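Long-range contacts in bifunctional protein PutA (Bdellovibrio bacteriovorus, PDB 5UR2), which probably oxidises proline at a flavin and, after hydrolysis of the pyrroline product, oxidises glutamate gamma-semialdehyde to L-glutamate with NAD+: residues 540-545 and 659-664; 748-753 and 783-788; 871-876 and 896-901. All coordinates share one frame; numbering follows the deposited sequence.

How the interactions relate
All three interactions lie in the aldehyde dehydrogenase part of the chain and follow one another in sequence without interleaving. Interaction 1 joins helix 532-549 to the sheet containing strands 623-638 and 661-665; its centre is about 39 Å from that of interaction 2 and about 38 Å from that of interaction 3. Interaction 2 pairs two strands of the other large sheet, and interaction 3 joins loops that lead into strands 880-886 and 901-908 of it. Their centres are about 8 Å apart and they touch: the K750 amine probably bonds to two carbonyls of 871-876, while A872 packs against R785. They thus form one connected region beside the predicted catalytic pair E746 and C780, whereas interaction 1 lies away from the annotated sites.

Interaction 1: residues 540-545 and 659-664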
loop_
_atom_site.group_PDB
_atom_site.type_symbol
_atom_site.label_atom_id
_atom_site.label_comp_id
_atom_site.label_asym_id
_atom_site.label_seq_id
_atom_site.Cartn_x
_atom_site.Cartn_y
_atom_site.Cartn_z
ATOM N N GLN B 540 32.032 10.841 2.734
ATOM C CA GLN B 540 32.444 11.010 1.341
ATOM C C GLN B 540 32.350 9.701 0.574
ATOM O O GLN B 540 31.870 9.688 -0.565
ATOM C CB GLN B 540 33.874 11.573 1.256
ATOM C CG GLN B 540 34.024 13.088 1.557
ATOM C CD GLN B 540 33.260 13.982 0.579
ATOM O OE1 GLN B 540 33.003 13.601 -0.563
ATOM N NE2 GLN B 540 32.889 15.179 1.034
ATOM N N ALA B 541 32.807 8.591 1.178
ATOM C CA ALA B 541 32.730 7.288 0.510
ATOM C C ALA B 541 31.280 6.891 0.211
ATOM O O ALA B 541 30.981 6.372 -0.874
ATOM C CB ALA B 541 33.414 6.216 1.361
ATOM N N ALA B 542 30.365 7.160 1.149
ATOM C CA ALA B 542 28.952 6.836 0.948
ATOM C C ALA B 542 28.327 7.695 -0.146
ATOM O O ALA B 542 27.553 7.195 -0.974
ATOM C CB ALA B 542 28.185 7.040 2.255
ATOM N N GLN B 543 28.653 8.987 -0.165
ATOM C CA GLN B 543 28.103 9.880 -1.178
ATOM C C GLN B 543 28.612 9.512 -2.568
ATOM O O GLN B 543 27.828 9.438 -3.520
ATOM C CB GLN B 543 28.435 11.331 -0.818
ATOM C CG GLN B 543 27.856 12.366 -1.772
ATOM C CD GLN B 543 26.326 12.394 -1.766
ATOM O OE1 GLN B 543 25.681 12.042 -0.774
ATOM N NE2 GLN B 543 25.743 12.802 -2.885
ATOM N N THR B 544 29.907 9.227 -2.699
ATOM C CA THR B 544 30.434 8.795 -3.991
ATOM C C THR B 544 29.751 7.510 -4.438
ATOM O O THR B 544 29.319 7.384 -5.592
ATOM C CB THR B 544 31.948 8.586 -3.904
ATOM O OG1 THR B 544 32.583 9.840 -3.702
ATOM C CG2 THR B 544 32.505 7.957 -5.183
ATOM N N ALA B 545 29.637 6.545 -3.522
ATOM C CA ALA B 545 29.008 5.279 -3.863
ATOM C C ALA B 545 27.539 5.461 -4.250
ATOM O O ALA B 545 27.049 4.780 -5.157
ATOM C CB ALA B 545 29.138 4.308 -2.690
ATOM N N GLY B 659 18.058 1.517 -2.151
ATOM C CA GLY B 659 18.928 2.272 -3.026
ATOM C C GLY B 659 19.743 3.350 -2.341
ATOM O O GLY B 659 20.369 4.160 -3.029
ATOM N N ASN B 660 19.698 3.434 -1.022
ATOM C CA ASN B 660 20.535 4.400 -0.322
ATOM C C ASN B 660 21.882 3.786 0.032
ATOM O O ASN B 660 22.041 2.563 0.062
ATOM C CB ASN B 660 19.829 4.901 0.933
ATOM C CG ASN B 660 18.444 5.439 0.635
ATOM O OD1 ASN B 660 18.294 6.582 0.163
ATOM N ND2 ASN B 660 17.417 4.617 0.893
ATOM N N THR B 661 22.859 4.643 0.303
ATOM C CA THR B 661 24.095 4.173 0.921
ATOM C C THR B 661 24.058 4.507 2.410
ATOM O O THR B 661 23.202 5.266 2.876
ATOM C CB THR B 661 25.336 4.762 0.235
ATOM O OG1 THR B 661 25.323 6.187 0.323
ATOM C CG2 THR B 661 25.349 4.361 -1.248
ATOM N N VAL B 662 24.987 3.917 3.162
ATOM C CA VAL B 662 24.870 3.839 4.616
ATOM C C VAL B 662 26.207 4.121 5.288
ATOM O O VAL B 662 27.249 3.613 4.865
ATOM C CB VAL B 662 24.364 2.444 5.049
ATOM C CG1 VAL B 662 24.433 2.310 6.562
ATOM C CG2 VAL B 662 22.950 2.204 4.543
ATOM N N VAL B 663 26.177 4.932 6.344
ATOM C CA VAL B 663 27.243 4.977 7.336
ATOM C C VAL B 663 26.621 4.493 8.638
ATOM O O VAL B 663 25.703 5.136 9.166
ATOM C CB VAL B 663 27.835 6.376 7.510
ATOM C CG1 VAL B 663 28.950 6.324 8.568
ATOM C CG2 VAL B 663 28.343 6.918 6.176
ATOM N N MET B 664 27.075 3.356 9.142
ATOM C CA MET B 664 26.515 2.819 10.373
ATOM C C MET B 664 27.488 3.071 11.522
ATOM O O MET B 664 28.692 2.815 11.401
ATOM C CB MET B 664 26.171 1.333 10.245
ATOM C CG MET B 664 27.330 0.415 9.890
ATOM S SD MET B 664 26.810 -1.302 10.108
ATOM C CE MET B 664 27.829 -2.145 8.925
#
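A542 faces T661 with their CA atoms 5.5 Å apart, where helix segment 540-545 runs nearly antiparallel to strand 661-664, at 166° between N-to-C directions and 7.7 Å between axes. The polar link is one bond: T661 OG1 donates to A542 O at 2.8 Å. It arrives well off the carbonyl axis, with a C=O...donor angle of 110°, and stands 56° above the carbonyl plane instead of on a lone pair. That steep entry fits a helical carbonyl, which normally also accepts from the amide four residues on. The T661 hydroxyl lies between its own backbone N and carbonyl carbon, and this rotation sets CG2 beside the backbone N, where it meets both A542 O and the backbone of A545, three residues on. CG2 comes within 4.1 Å of A545 CB. The contact thus joins helix 532-549 to the mixed sheet of the aldehyde dehydrogenase fold, in which strand 661-665 runs parallel to both 623-638 and 691-693; V634 and N692 from those neighbours also touch A542. Small alanines on the helix side let the two backbones come close. A542 CB points at the strand and fits between T661 OG1, 3.6 Å away, and V663 CG2 at 3.9 Å. Before the strand begins, G659 ends the preceding helix in a Schellman motif, its positive phi being one that suits glycine, and N660 OD1 ties the loop to backbone amides of strand 623-638.

Interaction 2: residues 748-753 and 783-788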
loop_
_atom_site.group_PDB
_atom_site.type_symbol
_atom_site.label_atom_id
_atom_site.label_comp_id
_atom_site.label_asym_id
_atom_site.label_seq_id
_atom_site.Cartn_x
_atom_site.Cartn_y
_atom_site.Cartn_z
ATOM N N GLY B 748 11.640 4.243 23.124
ATOM C CA GLY B 748 11.370 3.572 24.385
ATOM C C GLY B 748 9.943 3.737 24.884
ATOM O O GLY B 748 9.094 4.407 24.285
ATOM N N GLY B 749 9.692 3.096 26.030
ATOM C CA GLY B 749 8.357 3.045 26.590
ATOM C C GLY B 749 8.380 2.849 28.089
ATOM O O GLY B 749 9.432 2.662 28.706
ATOM N N LYS B 750 7.186 2.959 28.673
ATOM C CA LYS B 750 6.906 2.621 30.067
ATOM C C LYS B 750 5.670 1.733 30.000
ATOM O O LYS B 750 4.551 2.188 30.234
ATOM C CB LYS B 750 6.674 3.864 30.925
ATOM C CG LYS B 750 6.573 3.589 32.412
ATOM C CD LYS B 750 7.915 3.161 32.986
ATOM C CE LYS B 750 7.819 2.765 34.460
ATOM N NZ LYS B 750 9.165 2.400 35.015
ATOM N N ASN B 751 5.877 0.477 29.623
ATOM C CA ASN B 751 4.802 -0.374 29.143
ATOM C C ASN B 751 4.115 -1.128 30.278
ATOM O O ASN B 751 4.772 -1.694 31.158
ATOM C CB ASN B 751 5.371 -1.347 28.116
ATOM C CG ASN B 751 6.266 -0.649 27.117
ATOM O OD1 ASN B 751 5.802 0.196 26.335
ATOM N ND2 ASN B 751 7.554 -0.976 27.142
ATOM N N ALA B 752 2.784 -1.171 30.220
ATOM C CA ALA B 752 1.973 -1.771 31.264
ATOM C C ALA B 752 1.257 -3.011 30.739
ATOM O O ALA B 752 0.926 -3.109 29.555
ATOM C CB ALA B 752 0.953 -0.765 31.808
ATOM N N VAL B 753 1.048 -3.973 31.633
ATOM C CA VAL B 753 0.141 -5.091 31.410
ATOM C C VAL B 753 -0.996 -4.964 32.422
ATOM O O VAL B 753 -0.750 -4.807 33.626
ATOM C CB VAL B 753 0.866 -6.443 31.546
ATOM C CG1 VAL B 753 -0.120 -7.597 31.323
ATOM C CG2 VAL B 753 2.013 -6.526 30.550
ATOM N N ALA B 783 7.733 -4.962 29.885
ATOM C CA ALA B 783 6.714 -4.605 30.865
ATOM C C ALA B 783 7.392 -4.145 32.156
ATOM O O ALA B 783 8.010 -4.947 32.863
ATOM C CB ALA B 783 5.776 -5.780 31.116
ATOM N N SER B 784 7.266 -2.854 32.473
ATOM C CA SER B 784 7.747 -2.314 33.737
ATOM C C SER B 784 6.619 -1.941 34.681
ATOM O O SER B 784 6.879 -1.625 35.852
ATOM C CB SER B 784 8.638 -1.084 33.483
ATOM O OG SER B 784 7.954 -0.115 32.690
ATOM N N ARG B 785 5.376 -1.983 34.207
ATOM C CA ARG B 785 4.203 -1.663 35.006
ATOM C C ARG B 785 3.219 -2.810 34.872
ATOM O O ARG B 785 2.944 -3.269 33.759
ATOM C CB ARG B 785 3.562 -0.349 34.546
ATOM C CG ARG B 785 4.438 0.890 34.749
ATOM C CD ARG B 785 3.695 2.131 34.309
ATOM N NE ARG B 785 3.287 2.054 32.910
ATOM C CZ ARG B 785 2.184 2.604 32.418
ATOM N NH1 ARG B 785 1.352 3.271 33.217
ATOM N NH2 ARG B 785 1.900 2.468 31.130
ATOM N N VAL B 786 2.715 -3.299 36.000
ATOM C CA VAL B 786 1.676 -4.317 36.001
ATOM C C VAL B 786 0.513 -3.749 36.792
ATOM O O VAL B 786 0.635 -3.506 37.997
ATOM C CB VAL B 786 2.170 -5.650 36.575
ATOM C CG1 VAL B 786 1.115 -6.737 36.402
ATOM C CG2 VAL B 786 3.464 -6.067 35.863
ATOM N N ILE B 787 -0.605 -3.522 36.111
ATOM C CA ILE B 787 -1.769 -2.845 36.670
ATOM C C ILE B 787 -2.822 -3.912 36.930
ATOM O O ILE B 787 -3.323 -4.540 35.988
ATOM C CB ILE B 787 -2.286 -1.744 35.732
ATOM C CG1 ILE B 787 -1.161 -0.747 35.412
ATOM C CG2 ILE B 787 -3.452 -1.018 36.344
ATOM C CD1 ILE B 787 -1.507 0.257 34.309
ATOM N N VAL B 788 -3.128 -4.142 38.208
ATOM C CA VAL B 788 -3.883 -5.310 38.661
ATOM C C VAL B 788 -5.156 -4.843 39.353
ATOM O O VAL B 788 -5.100 -4.062 40.312
ATOM C CB VAL B 788 -3.057 -6.193 39.620
ATOM C CG1 VAL B 788 -3.830 -7.450 39.962
ATOM C CG2 VAL B 788 -1.687 -6.536 39.042
HETATM O O HOH W 1 8.704 -0.337 30.129
HETATM O O HOH W 2 9.142 0.102 36.664
#
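N751 O is gripped by two successive amides of the neighbouring strand: S784 N at 3.0 Å, in the carbonyl plane, and R785 N at 3.1 Å, tilted 27° from it. A psi of -8° at S784, far from the extended values of its neighbours, brings both N-H groups to the same oxygen. Beyond this kink the pairing is regular and parallel, with V753 N donating to R785 O and I787 N to V753 O, the latter at 2.8 Å. A second carbonyl, K750 O, meets the edge of the R785 guanidinium, where NE and NH2 both donate in weak, bent bonds, NH2 at 2.8 Å. A752 CB lies over one face of this group, 3.3 Å above the plane and offset toward the rim; A752 CB also packs on I787 CD1. The R785 chain bends at chi3 to bring its flat end back across the strand pair, where NH1 and NH2 are also held by I895 O and A896 O. K750, its CG anti to the backbone N, crosses the R785 chain and passes S784, CD to OG 3.3 Å. Its amine continues to L871 O and A874 O, carbonyls that would help offset the positive charge, and also donates to a water. Another water joins N751 N to S784 OG. The N751 amide gives its N-H groups to C780 O and A782 O, with the predicted active-site C780 nearby. Strands 751-755 and 783-789 are the adjacent parallel strands of a beta-alpha-beta crossover whose helix, 761-773, packs through V768 on V753 and V786; helix 889-896 meets I787, and strands 901-908 and 880-886 flank the pair.

Interaction 3: residues 871-876 and 896-901; sequences LAQAEI and ANSTEY
The Y901 ring turns an edge to Q873, CE2 lying 4.1 Å from Q873 O near the ring plane, while E900 CB sits over one face, offset toward the rim, and G749 CA over the other. The ring follows an ST turn: T899 OG1 accepts from Y901 N, at an N-H...acceptor angle of 161°, which ties down the entry into strand 901-908 of the aldehyde dehydrogenase fold. The neighbouring loop, 871-876, which runs almost alongside in the same direction, ends with the first two residues of the EIFGP sequence familiar in this family. E875 extends straight from its backbone, CG anti to N (chi1 -178°), and its CB comes obliquely to the ring. Water joins the two residues twice. One molecule, in the ring plane, accepts from E875 N and donates to Y901 OH at 2.7 Å; another takes a hydrogen bond from Y901 OH and gives one to E875 OE1 at 2.6 Å. The second carboxylate oxygen, OE2, accepts from G749 N, and the side chain ends about 5 Å from that of C780, a predicted catalytic residue. The other flat group is the Q873 amide, brought over 898-899 by a chain bent at chi2. Its NE2 donates to S898 O at 3.3 Å from 69° above that carbonyl plane, and more weakly to S898 OG; G867 O is a further partner, as I895 O is for S898 OG. E900 forms a salt bridge with K720 and packs on Q738 of the second subunit. Q873 OE1 lies 3.3 Å from T899 CA and accepts at 2.8 Å from a water that also donates to Q873 O and accepts from E900 N.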
loop_
_atom_site.group_PDB
_atom_site.type_symbol
_atom_site.label_atom_id
_atom_site.label_comp_id
_atom_site.label_asym_id
_atom_site.label_seq_id
_atom_site.Cartn_x
_atom_site.Cartn_y
_atom_site.Cartn_z
ATOM N N LEU B 871 8.771 6.020 39.790
ATOM C CA LEU B 871 9.051 4.632 39.437
ATOM C C LEU B 871 8.108 4.128 38.359
ATOM O O LEU B 871 8.499 3.287 37.541
ATOM C CB LEU B 871 8.957 3.744 40.680
ATOM C CG LEU B 871 9.103 2.237 40.475
ATOM C CD1 LEU B 871 10.487 1.879 39.987
ATOM C CD2 LEU B 871 8.813 1.514 41.772
ATOM N N ALA B 872 6.876 4.641 38.333
ATOM C CA ALA B 872 5.846 4.218 37.394
ATOM C C ALA B 872 5.731 5.117 36.168
ATOM O O ALA B 872 4.768 4.974 35.409
ATOM C CB ALA B 872 4.491 4.140 38.103
ATOM N N GLN B 873 6.690 6.039 35.949
ATOM C CA GLN B 873 6.686 7.006 34.846
ATOM C C GLN B 873 7.990 7.024 34.050
ATOM O O GLN B 873 7.947 7.094 32.817
ATOM C CB GLN B 873 6.379 8.444 35.380
ATOM C CG GLN B 873 4.936 8.676 35.858
ATOM C CD GLN B 873 3.924 8.707 34.700
ATOM O OE1 GLN B 873 4.244 9.128 33.583
ATOM N NE2 GLN B 873 2.712 8.228 34.961
ATOM N N ALA B 874 9.144 6.995 34.717
ATOM C CA ALA B 874 10.435 7.071 34.042
ATOM C C ALA B 874 10.890 5.685 33.614
ATOM O O ALA B 874 10.802 4.726 34.388
ATOM C CB ALA B 874 11.487 7.706 34.963
ATOM N N GLU B 875 11.376 5.577 32.378
ATOM C CA GLU B 875 11.833 4.284 31.871
ATOM C C GLU B 875 13.139 3.904 32.549
ATOM O O GLU B 875 14.045 4.731 32.668
ATOM C CB GLU B 875 12.019 4.316 30.350
ATOM C CG GLU B 875 12.454 2.969 29.750
ATOM C CD GLU B 875 12.693 3.039 28.237
ATOM O OE1 GLU B 875 13.329 4.022 27.794
ATOM O OE2 GLU B 875 12.274 2.106 27.497
ATOM N N ILE B 876 13.235 2.657 33.009
ATOM C CA ILE B 876 14.397 2.211 33.757
ATOM C C ILE B 876 15.318 1.335 32.920
ATOM O O ILE B 876 16.538 1.374 33.121
ATOM C CB ILE B 876 13.960 1.469 35.033
ATOM C CG1 ILE B 876 13.048 2.354 35.893
ATOM C CG2 ILE B 876 15.179 1.029 35.827
ATOM C CD1 ILE B 876 12.427 1.615 37.100
ATOM N N ALA B 896 -2.839 3.292 32.780
ATOM C CA ALA B 896 -2.033 2.792 31.674
ATOM C C ALA B 896 -1.726 3.899 30.677
ATOM O O ALA B 896 -0.635 3.924 30.100
ATOM C CB ALA B 896 -2.737 1.618 30.985
ATOM N N ASN B 897 -2.649 4.836 30.496
ATOM C CA ASN B 897 -2.518 5.907 29.520
ATOM C C ASN B 897 -1.806 7.149 30.056
ATOM O O ASN B 897 -1.660 8.121 29.314
ATOM C CB ASN B 897 -3.907 6.305 29.010
ATOM C CG ASN B 897 -4.488 5.283 28.063
ATOM O OD1 ASN B 897 -3.765 4.601 27.325
ATOM N ND2 ASN B 897 -5.804 5.152 28.090
ATOM N N SER B 898 -1.337 7.133 31.300
ATOM C CA SER B 898 -0.907 8.338 31.987
ATOM C C SER B 898 0.577 8.660 31.820
ATOM O O SER B 898 1.059 9.583 32.476
ATOM C CB SER B 898 -1.239 8.210 33.481
ATOM O OG SER B 898 -0.405 7.222 34.106
ATOM N N THR B 899 1.312 7.948 30.964
ATOM C CA THR B 899 2.741 8.194 30.826
ATOM C C THR B 899 3.044 9.045 29.591
ATOM O O THR B 899 2.168 9.408 28.803
ATOM C CB THR B 899 3.564 6.890 30.752
ATOM O OG1 THR B 899 3.481 6.322 29.437
ATOM C CG2 THR B 899 3.101 5.853 31.773
ATOM N N GLU B 900 4.336 9.356 29.443
ATOM C CA GLU B 900 4.901 10.003 28.271
ATOM C C GLU B 900 4.914 9.103 27.043
ATOM O O GLU B 900 5.089 9.602 25.930
ATOM C CB GLU B 900 6.350 10.400 28.581
ATOM C CG GLU B 900 6.614 11.852 28.877
ATOM C CD GLU B 900 8.110 12.128 29.043
ATOM O OE1 GLU B 900 8.898 11.169 29.231
ATOM O OE2 GLU B 900 8.504 13.309 28.963
ATOM N N TYR B 901 4.727 7.803 27.220
ATOM C CA TYR B 901 5.063 6.815 26.214
ATOM C C TYR B 901 3.825 6.093 25.702
ATOM O O TYR B 901 2.769 6.078 26.342
ATOM C CB TYR B 901 6.063 5.800 26.785
ATOM C CG TYR B 901 7.396 6.414 27.164
ATOM C CD1 TYR B 901 8.317 6.779 26.177
ATOM C CD2 TYR B 901 7.751 6.608 28.499
ATOM C CE1 TYR B 901 9.539 7.330 26.510
ATOM C CE2 TYR B 901 8.979 7.166 28.843
ATOM C CZ TYR B 901 9.866 7.529 27.848
ATOM O OH TYR B 901 11.089 8.071 28.178
HETATM O O HOH W 3 6.238 9.242 31.675
HETATM O O HOH W 4 11.700 8.101 30.836
HETATM O O HOH W 5 12.948 6.443 26.920
#